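Local structure of proton-dependent oligopeptide transporter family protein (Xanthomonas campestris, 6EI3) at residues Lys309-Pro323 and Pro393-Leu406. The protein probably couples the inward movement of protons to the uptake of short peptides across the membrane, as other POT family transporters do. Numbering follows the deposited sequence.
With 78M ((2S)-2,3-dihydroxypropyl(7Z)-pentadec-7-enoate), chain E; 78M ((2S)-2,3-dihydroxypropyl(7Z)-pentadec-7-enoate), chain F; 78M ((2S)-2,3-dihydroxypropyl(7Z)-pentadec-7-enoate), chain K.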
loop_
_atom_site.group_PDB
_atom_site.type_symbol
_atom_site.label_atom_id
_atom_site.label_comp_id
_atom_site.label_asym_id
_atom_site.label_seq_id
_atom_site.Cartn_x
_atom_site.Cartn_y
_atom_site.Cartn_z
ATOM N N LYS A 309 -9.729 2.697 -6.141
ATOM C CA LYS A 309 -9.867 3.617 -7.281
ATOM C C LYS A 309 -9.444 2.922 -8.610
ATOM O O LYS A 309 -9.898 3.308 -9.701
ATOM C CB LYS A 309 -9.130 4.947 -7.047
ATOM C CG LYS A 309 -7.638 4.831 -6.917
ATOM C CD LYS A 309 -7.037 6.077 -6.265
ATOM C CE LYS A 309 -5.535 6.075 -6.395
ATOM N NZ LYS A 309 -4.922 4.870 -5.782
ATOM N N ALA A 310 -8.623 1.860 -8.489
ATOM C CA ALA A 310 -8.145 1.106 -9.641
ATOM C C ALA A 310 -9.052 -0.107 -9.925
ATOM O O ALA A 310 -8.810 -0.837 -10.870
ATOM C CB ALA A 310 -6.686 0.666 -9.415
ATOM N N SER A 311 -10.093 -0.315 -9.113
ATOM C CA SER A 311 -10.947 -1.468 -9.309
ATOM C C SER A 311 -12.423 -1.059 -9.313
ATOM O O SER A 311 -12.970 -0.791 -10.379
ATOM C CB SER A 311 -10.620 -2.552 -8.282
ATOM O OG SER A 311 -10.914 -2.146 -6.955
ATOM N N THR A 312 -13.033 -0.927 -8.128
ATOM C CA THR A 312 -14.413 -0.500 -7.954
ATOM C C THR A 312 -14.732 0.814 -8.725
ATOM O O THR A 312 -15.768 0.890 -9.379
ATOM C CB THR A 312 -14.703 -0.356 -6.454
ATOM O OG1 THR A 312 -14.447 -1.605 -5.785
ATOM C CG2 THR A 312 -16.121 0.111 -6.183
ATOM N N TRP A 313 -13.863 1.840 -8.633
ATOM C CA TRP A 313 -14.159 3.107 -9.327
ATOM C C TRP A 313 -14.048 2.981 -10.839
ATOM O O TRP A 313 -14.809 3.623 -11.565
ATOM C CB TRP A 313 -13.278 4.242 -8.831
ATOM C CG TRP A 313 -13.531 4.671 -7.408
ATOM C CD1 TRP A 313 -14.167 3.970 -6.425
ATOM C CD2 TRP A 313 -13.070 5.886 -6.804
ATOM N NE1 TRP A 313 -14.184 4.703 -5.257
ATOM C CE2 TRP A 313 -13.495 5.875 -5.457
ATOM C CE3 TRP A 313 -12.390 7.014 -7.290
ATOM C CZ2 TRP A 313 -13.237 6.937 -4.581
ATOM C CZ3 TRP A 313 -12.143 8.076 -6.430
ATOM C CH2 TRP A 313 -12.582 8.042 -5.097
ATOM N N VAL A 314 -13.105 2.167 -11.317
ATOM C CA VAL A 314 -12.961 1.934 -12.769
ATOM C C VAL A 314 -14.221 1.264 -13.301
ATOM O O VAL A 314 -14.757 1.690 -14.333
ATOM C CB VAL A 314 -11.669 1.150 -13.146
ATOM C CG1 VAL A 314 -11.709 0.691 -14.599
ATOM C CG2 VAL A 314 -10.418 1.989 -12.884
ATOM N N LEU A 315 -14.709 0.233 -12.579
ATOM C CA LEU A 315 -15.910 -0.522 -12.944
ATOM C C LEU A 315 -17.128 0.387 -12.978
ATOM O O LEU A 315 -17.997 0.199 -13.814
ATOM C CB LEU A 315 -16.125 -1.699 -11.981
ATOM C CG LEU A 315 -15.075 -2.811 -12.074
ATOM C CD1 LEU A 315 -15.157 -3.763 -10.883
ATOM C CD2 LEU A 315 -15.123 -3.547 -13.453
ATOM N N GLN A 316 -17.193 1.370 -12.071
ATOM C CA GLN A 316 -18.257 2.372 -12.068
ATOM C C GLN A 316 -18.084 3.267 -13.302
ATOM O O GLN A 316 -19.036 3.462 -14.046
ATOM C CB GLN A 316 -18.223 3.242 -10.790
ATOM C CG GLN A 316 -19.328 4.301 -10.792
ATOM C CD GLN A 316 -19.296 5.213 -9.598
ATOM O OE1 GLN A 316 -18.410 6.046 -9.453
ATOM N NE2 GLN A 316 -20.314 5.133 -8.772
ATOM N N GLY A 317 -16.873 3.790 -13.497
ATOM C CA GLY A 317 -16.534 4.682 -14.605
ATOM C C GLY A 317 -16.958 4.181 -15.975
ATOM O O GLY A 317 -17.454 4.951 -16.799
ATOM N N ARG A 318 -16.802 2.867 -16.211
ATOM C CA ARG A 318 -17.143 2.187 -17.471
ATOM C C ARG A 318 -18.612 2.345 -17.858
ATOM O O ARG A 318 -18.917 2.320 -19.040
ATOM C CB ARG A 318 -16.805 0.690 -17.374
ATOM C CG ARG A 318 -15.298 0.387 -17.400
ATOM C CD ARG A 318 -15.056 -1.119 -17.460
ATOM N NE ARG A 318 -15.456 -1.693 -18.752
ATOM C CZ ARG A 318 -16.460 -2.548 -18.922
ATOM N NH1 ARG A 318 -17.168 -2.972 -17.881
ATOM N NH2 ARG A 318 -16.744 -3.012 -20.128
ATOM N N GLU A 319 -19.513 2.485 -16.870
ATOM C CA GLU A 319 -20.950 2.637 -17.108
ATOM C C GLU A 319 -21.387 4.108 -17.169
ATOM O O GLU A 319 -22.566 4.385 -17.309
ATOM C CB GLU A 319 -21.760 1.868 -16.043
ATOM C CG GLU A 319 -21.391 0.394 -15.909
ATOM C CD GLU A 319 -21.518 -0.474 -17.149
ATOM O OE1 GLU A 319 -22.554 -0.375 -17.849
ATOM O OE2 GLU A 319 -20.588 -1.272 -17.407
ATOM N N MET A 320 -20.447 5.044 -17.042
ATOM C CA MET A 320 -20.765 6.472 -17.057
ATOM C C MET A 320 -20.624 7.079 -18.464
ATOM O O MET A 320 -19.967 6.480 -19.303
ATOM C CB MET A 320 -19.887 7.198 -16.026
ATOM C CG MET A 320 -20.145 6.704 -14.613
ATOM S SD MET A 320 -19.069 7.456 -13.388
ATOM C CE MET A 320 -20.017 8.985 -13.038
ATOM N N ARG A 321 -21.254 8.240 -18.733
ATOM C CA ARG A 321 -21.152 8.882 -20.058
ATOM C C ARG A 321 -19.776 9.513 -20.243
ATOM O O ARG A 321 -19.221 10.096 -19.316
ATOM C CB ARG A 321 -22.215 9.975 -20.256
ATOM C CG ARG A 321 -23.667 9.535 -20.160
ATOM C CD ARG A 321 -24.591 10.612 -20.726
ATOM N NE ARG A 321 -24.576 11.864 -19.954
ATOM C CZ ARG A 321 -23.985 12.992 -20.345
ATOM N NH1 ARG A 321 -23.336 13.045 -21.505
ATOM N NH2 ARG A 321 -24.031 14.073 -19.578
ATOM N N MET A 322 -19.237 9.416 -21.450
ATOM C CA MET A 322 -17.920 9.963 -21.785
ATOM C C MET A 322 -17.780 10.074 -23.306
ATOM O O MET A 322 -18.487 9.353 -24.015
ATOM C CB MET A 322 -16.800 9.061 -21.203
ATOM C CG MET A 322 -16.649 7.711 -21.902
ATOM S SD MET A 322 -15.517 6.630 -21.011
ATOM C CE MET A 322 -16.542 6.149 -19.682
ATOM N N PRO A 323 -16.861 10.914 -23.841
ATOM C CA PRO A 323 -16.683 10.947 -25.308
ATOM C C PRO A 323 -15.985 9.681 -25.797
ATOM O O PRO A 323 -15.267 9.027 -25.019
ATOM C CB PRO A 323 -15.833 12.192 -25.548
ATOM C CG PRO A 323 -15.173 12.484 -24.263
ATOM C CD PRO A 323 -15.944 11.850 -23.155
ATOM N N PRO A 393 -28.568 9.370 -16.424
ATOM C CA PRO A 393 -27.275 9.347 -17.135
ATOM C C PRO A 393 -26.242 10.210 -16.397
ATOM O O PRO A 393 -26.509 11.372 -16.085
ATOM C CB PRO A 393 -27.621 9.848 -18.544
ATOM C CG PRO A 393 -28.861 10.647 -18.375
ATOM C CD PRO A 393 -29.584 10.171 -17.146
ATOM N N MET A 394 -25.123 9.602 -15.995
ATOM C CA MET A 394 -24.098 10.322 -15.234
ATOM C C MET A 394 -22.809 10.418 -16.021
ATOM O O MET A 394 -22.272 9.393 -16.423
ATOM C CB MET A 394 -23.876 9.688 -13.855
ATOM C CG MET A 394 -25.107 9.778 -12.943
ATOM S SD MET A 394 -25.525 11.467 -12.440
ATOM C CE MET A 394 -24.440 11.658 -11.035
ATOM N N HIS A 395 -22.327 11.648 -16.269
ATOM C CA HIS A 395 -21.084 11.854 -17.008
ATOM C C HIS A 395 -19.944 11.448 -16.086
ATOM O O HIS A 395 -20.017 11.681 -14.875
ATOM C CB HIS A 395 -20.942 13.326 -17.438
ATOM C CG HIS A 395 -19.869 13.564 -18.461
ATOM N ND1 HIS A 395 -18.533 13.649 -18.100
ATOM C CD2 HIS A 395 -19.973 13.737 -19.801
ATOM C CE1 HIS A 395 -17.866 13.845 -19.230
ATOM N NE2 HIS A 395 -18.690 13.918 -20.278
ATOM N N ILE A 396 -18.900 10.828 -16.644
ATOM C CA ILE A 396 -17.740 10.371 -15.858
ATOM C C ILE A 396 -17.042 11.528 -15.084
ATOM O O ILE A 396 -16.417 11.262 -14.067
ATOM C CB ILE A 396 -16.756 9.552 -16.726
ATOM C CG1 ILE A 396 -15.784 8.734 -15.822
ATOM C CG2 ILE A 396 -16.026 10.442 -17.775
ATOM C CD1 ILE A 396 -15.129 7.565 -16.498
ATOM N N ALA A 397 -17.187 12.798 -15.536
ATOM C CA ALA A 397 -16.617 13.970 -14.848
ATOM C C ALA A 397 -17.128 14.070 -13.408
ATOM O O ALA A 397 -16.469 14.685 -12.577
ATOM C CB ALA A 397 -16.937 15.254 -15.617
ATOM N N TRP A 398 -18.272 13.430 -13.088
ATOM C CA TRP A 398 -18.779 13.380 -11.703
ATOM C C TRP A 398 -17.777 12.693 -10.769
ATOM O O TRP A 398 -17.768 12.998 -9.576
ATOM C CB TRP A 398 -20.123 12.646 -11.625
ATOM C CG TRP A 398 -21.310 13.541 -11.789
ATOM C CD1 TRP A 398 -22.138 13.613 -12.867
ATOM C CD2 TRP A 398 -21.773 14.525 -10.857
ATOM N NE1 TRP A 398 -23.131 14.536 -12.639
ATOM C CE2 TRP A 398 -22.924 15.124 -11.418
ATOM C CE3 TRP A 398 -21.311 14.984 -9.608
ATOM C CZ2 TRP A 398 -23.632 16.147 -10.769
ATOM C CZ3 TRP A 398 -22.033 15.973 -8.953
ATOM C CH2 TRP A 398 -23.179 16.542 -9.533
ATOM N N GLN A 399 -16.911 11.789 -11.301
ATOM C CA GLN A 399 -15.883 11.122 -10.453
ATOM C C GLN A 399 -14.780 12.085 -9.943
ATOM O O GLN A 399 -14.043 11.701 -9.035
ATOM C CB GLN A 399 -15.236 9.911 -11.137
ATOM C CG GLN A 399 -16.174 8.747 -11.423
ATOM C CD GLN A 399 -15.411 7.489 -11.763
ATOM O OE1 GLN A 399 -14.385 7.511 -12.471
ATOM N NE2 GLN A 399 -15.946 6.350 -11.326
ATOM N N ILE A 400 -14.678 13.326 -10.505
ATOM C CA ILE A 400 -13.733 14.372 -10.037
ATOM C C ILE A 400 -14.021 14.649 -8.536
ATOM O O ILE A 400 -13.076 14.789 -7.764
ATOM C CB ILE A 400 -13.854 15.704 -10.868
ATOM C CG1 ILE A 400 -13.345 15.533 -12.325
ATOM C CG2 ILE A 400 -13.110 16.884 -10.170
ATOM C CD1 ILE A 400 -13.741 16.708 -13.321
ATOM N N LEU A 401 -15.324 14.746 -8.146
ATOM C CA LEU A 401 -15.743 14.987 -6.751
ATOM C C LEU A 401 -15.148 13.929 -5.793
ATOM O O LEU A 401 -14.330 14.323 -4.966
ATOM C CB LEU A 401 -17.266 15.127 -6.606
ATOM C CG LEU A 401 -17.834 15.287 -5.183
ATOM C CD1 LEU A 401 -17.362 16.594 -4.520
ATOM C CD2 LEU A 401 -19.354 15.249 -5.215
ATOM N N PRO A 402 -15.410 12.605 -5.926
ATOM C CA PRO A 402 -14.733 11.656 -5.017
ATOM C C PRO A 402 -13.215 11.588 -5.209
ATOM O O PRO A 402 -12.538 11.317 -4.235
ATOM C CB PRO A 402 -15.431 10.319 -5.295
ATOM C CG PRO A 402 -16.033 10.456 -6.667
ATOM C CD PRO A 402 -16.401 11.910 -6.786
ATOM N N TYR A 403 -12.662 11.878 -6.411
ATOM C CA TYR A 403 -11.199 11.900 -6.551
ATOM C C TYR A 403 -10.605 13.015 -5.674
ATOM O O TYR A 403 -9.610 12.784 -4.991
ATOM C CB TYR A 403 -10.742 12.082 -8.018
ATOM C CG TYR A 403 -10.348 10.765 -8.650
ATOM C CD1 TYR A 403 -9.118 10.176 -8.367
ATOM C CD2 TYR A 403 -11.256 10.039 -9.415
ATOM C CE1 TYR A 403 -8.793 8.912 -8.847
ATOM C CE2 TYR A 403 -10.923 8.794 -9.944
ATOM C CZ TYR A 403 -9.691 8.235 -9.657
ATOM O OH TYR A 403 -9.376 7.003 -10.149
ATOM N N ALA A 404 -11.227 14.207 -5.687
ATOM C CA ALA A 404 -10.772 15.363 -4.903
ATOM C C ALA A 404 -10.831 15.056 -3.418
ATOM O O ALA A 404 -9.852 15.275 -2.699
ATOM C CB ALA A 404 -11.619 16.600 -5.226
ATOM N N LEU A 405 -11.971 14.508 -2.967
ATOM C CA LEU A 405 -12.182 14.170 -1.564
ATOM C C LEU A 405 -11.196 13.112 -1.098
ATOM O O LEU A 405 -10.530 13.315 -0.078
ATOM C CB LEU A 405 -13.638 13.726 -1.314
ATOM C CG LEU A 405 -14.711 14.822 -1.479
ATOM C CD1 LEU A 405 -16.069 14.216 -1.716
ATOM C CD2 LEU A 405 -14.734 15.794 -0.266
ATOM N N LEU A 406 -11.053 12.016 -1.885
ATOM C CA LEU A 406 -10.147 10.907 -1.549
ATOM C C LEU A 406 -8.660 11.310 -1.532
ATOM O O LEU A 406 -7.931 10.864 -0.648
ATOM C CB LEU A 406 -10.385 9.688 -2.458
ATOM C CG LEU A 406 -9.465 8.464 -2.251
ATOM C CD1 LEU A 406 -9.701 7.783 -0.881
ATOM C CD2 LEU A 406 -9.608 7.482 -3.385
HETATM O O21 78M E . -22.414 17.128 -17.639
HETATM C C20 78M E . -22.571 16.869 -16.248
HETATM C C18 78M E . -21.496 17.550 -15.433
HETATM O O19 78M E . -20.208 17.186 -15.932
HETATM C C17 78M E . -21.574 17.191 -13.969
HETATM O O2 78M E . -20.671 18.034 -13.212
HETATM C C1 78M E . -19.491 17.526 -12.834
HETATM O O1 78M E . -18.986 16.563 -13.339
HETATM C C2 78M E . -18.896 18.301 -11.693
HETATM C C3 78M E . -18.263 17.403 -10.633
HETATM C C4 78M E . -17.942 18.104 -9.321
HETATM C C5 78M E . -16.591 18.810 -9.268
HETATM C C6 78M E . -16.124 19.131 -7.848
HETATM C C7 78M E . -14.915 20.009 -7.802
HETATM C C8 78M E . -13.784 19.755 -7.171
HETATM C C9 78M E . -12.574 20.646 -7.115
HETATM C C10 78M E . -11.538 20.393 -8.225
HETATM C C11 78M E . -11.847 21.042 -9.577
HETATM C C12 78M E . -11.379 22.486 -9.735
HETATM C C13 78M E . -11.464 23.006 -11.164
HETATM C C15 78M E . -10.867 24.828 -12.824
HETATM C C14 78M E . -10.869 24.392 -11.372
HETATM O O21 78M F . -28.459 13.758 -11.488
HETATM C C20 78M F . -28.027 13.172 -10.268
HETATM C C18 78M F . -27.701 14.239 -9.250
HETATM O O19 78M F . -26.617 15.052 -9.704
HETATM C C17 78M F . -27.441 13.686 -7.865
HETATM O O2 78M F . -26.106 13.126 -7.789
HETATM C C1 78M F . -25.162 13.844 -7.166
HETATM O O1 78M F . -25.258 15.023 -6.934
HETATM C C2 78M F . -23.987 12.990 -6.784
HETATM C C3 78M F . -22.842 13.769 -6.140
HETATM C C4 78M F . -22.499 13.298 -4.737
HETATM C C5 78M F . -23.091 14.127 -3.608
HETATM C C6 78M F . -22.862 13.518 -2.223
HETATM C C7 78M F . -22.041 14.376 -1.315
HETATM C C8 78M F . -20.723 14.372 -1.204
HETATM C C9 78M F . -19.896 15.231 -0.294
HETATM C C10 78M F . -19.932 16.723 -0.648
HETATM C C11 78M F . -19.564 17.650 0.504
HETATM C C12 78M F . -18.073 17.892 0.686
HETATM C C13 78M F . -17.717 18.554 2.004
HETATM C C15 78M F . -15.925 19.536 3.481
HETATM C C14 78M F . -16.247 18.900 2.148
HETATM O O21 78M K . -19.598 17.476 -18.575
HETATM C C20 78M K . -18.928 18.199 -19.597
HETATM C C18 78M K . -17.475 17.793 -19.678
HETATM O O19 78M K . -16.821 18.045 -18.428
HETATM C C17 78M K . -16.737 18.479 -20.806
HETATM O O2 78M K . -15.507 17.722 -20.907
HETATM C C1 78M K . -15.218 17.104 -22.061
HETATM O O1 78M K . -15.793 17.299 -23.099
HETATM C C2 78M K . -14.115 16.106 -21.875
HETATM C C3 78M K . -14.627 14.821 -21.249
HETATM C C4 78M K . -13.516 13.903 -20.777
HETATM C C5 78M K . -13.915 13.016 -19.603
HETATM C C6 78M K . -14.028 13.742 -18.256
HETATM C C7 78M K . -12.690 14.183 -17.767
HETATM C C8 78M K . -12.356 14.524 -16.542
HETATM C C9 78M K . -10.988 14.944 -16.110
HETATM C C10 78M K . -10.091 13.737 -15.797
HETATM C C11 78M K . -9.210 13.240 -16.942
HETATM C C12 78M K . -7.903 13.999 -17.140
HETATM C C13 78M K . -6.920 13.880 -15.984
HETATM C C15 78M K . -4.796 14.694 -14.917
HETATM C C14 78M K . -5.746 14.836 -16.076
HETATM O O HOH W 1 -10.929 5.333 -11.247
HETATM O O HOH W 2 -24.474 6.763 -16.724
#
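Trp313 points the edge of its six-membered ring at the face of Tyr403, a T-shaped pair with planes at 87° and centroids 4.9 Å apart. With CG anti to the carbonyl carbon, the broad indole also reaches Pro402 and Leu406, its CH2 lying 3.5 Å from Leu406 CD2. Farther along, Gln399 grips helix 312-317 with one amide nitrogen: NE2 donates to Trp313 O (3.0 Å) and to Gln316 OE1 (3.1 Å), the latter on a lone pair in the carbonyl plane. Both acceptors lie nearly in the Gln399 amide plane, fixing its rotation; Gln316 turns its own NE2 to Val381 O and Gln385 of helix 363-389. In this major facilitator superfamily transporter, the axes of 312-317 and 400-406 run roughly antiparallel (164°), and a single beta bridge joins Arg321 and His395: Arg321 N donates to Met394 O, and Ile396 N to Arg321 O. Met320, its flexible thioether suiting an uneven surface, sets SD 3.7 Å from Gln399 CG and CE against Trp398 CB and Met394 CB. The His395 ring is sandwiched by Arg321 O and a monoacylglycerol hydroxyl, O21 of chain K; Ala397 N, near the ring plane, donates to ND1 (3.0 Å), fixing the ring's rotation. Beside it, the Arg321 guanidinium stands 73° to that imidazole, while the aliphatic CD of Arg321 lies against Pro393 CB.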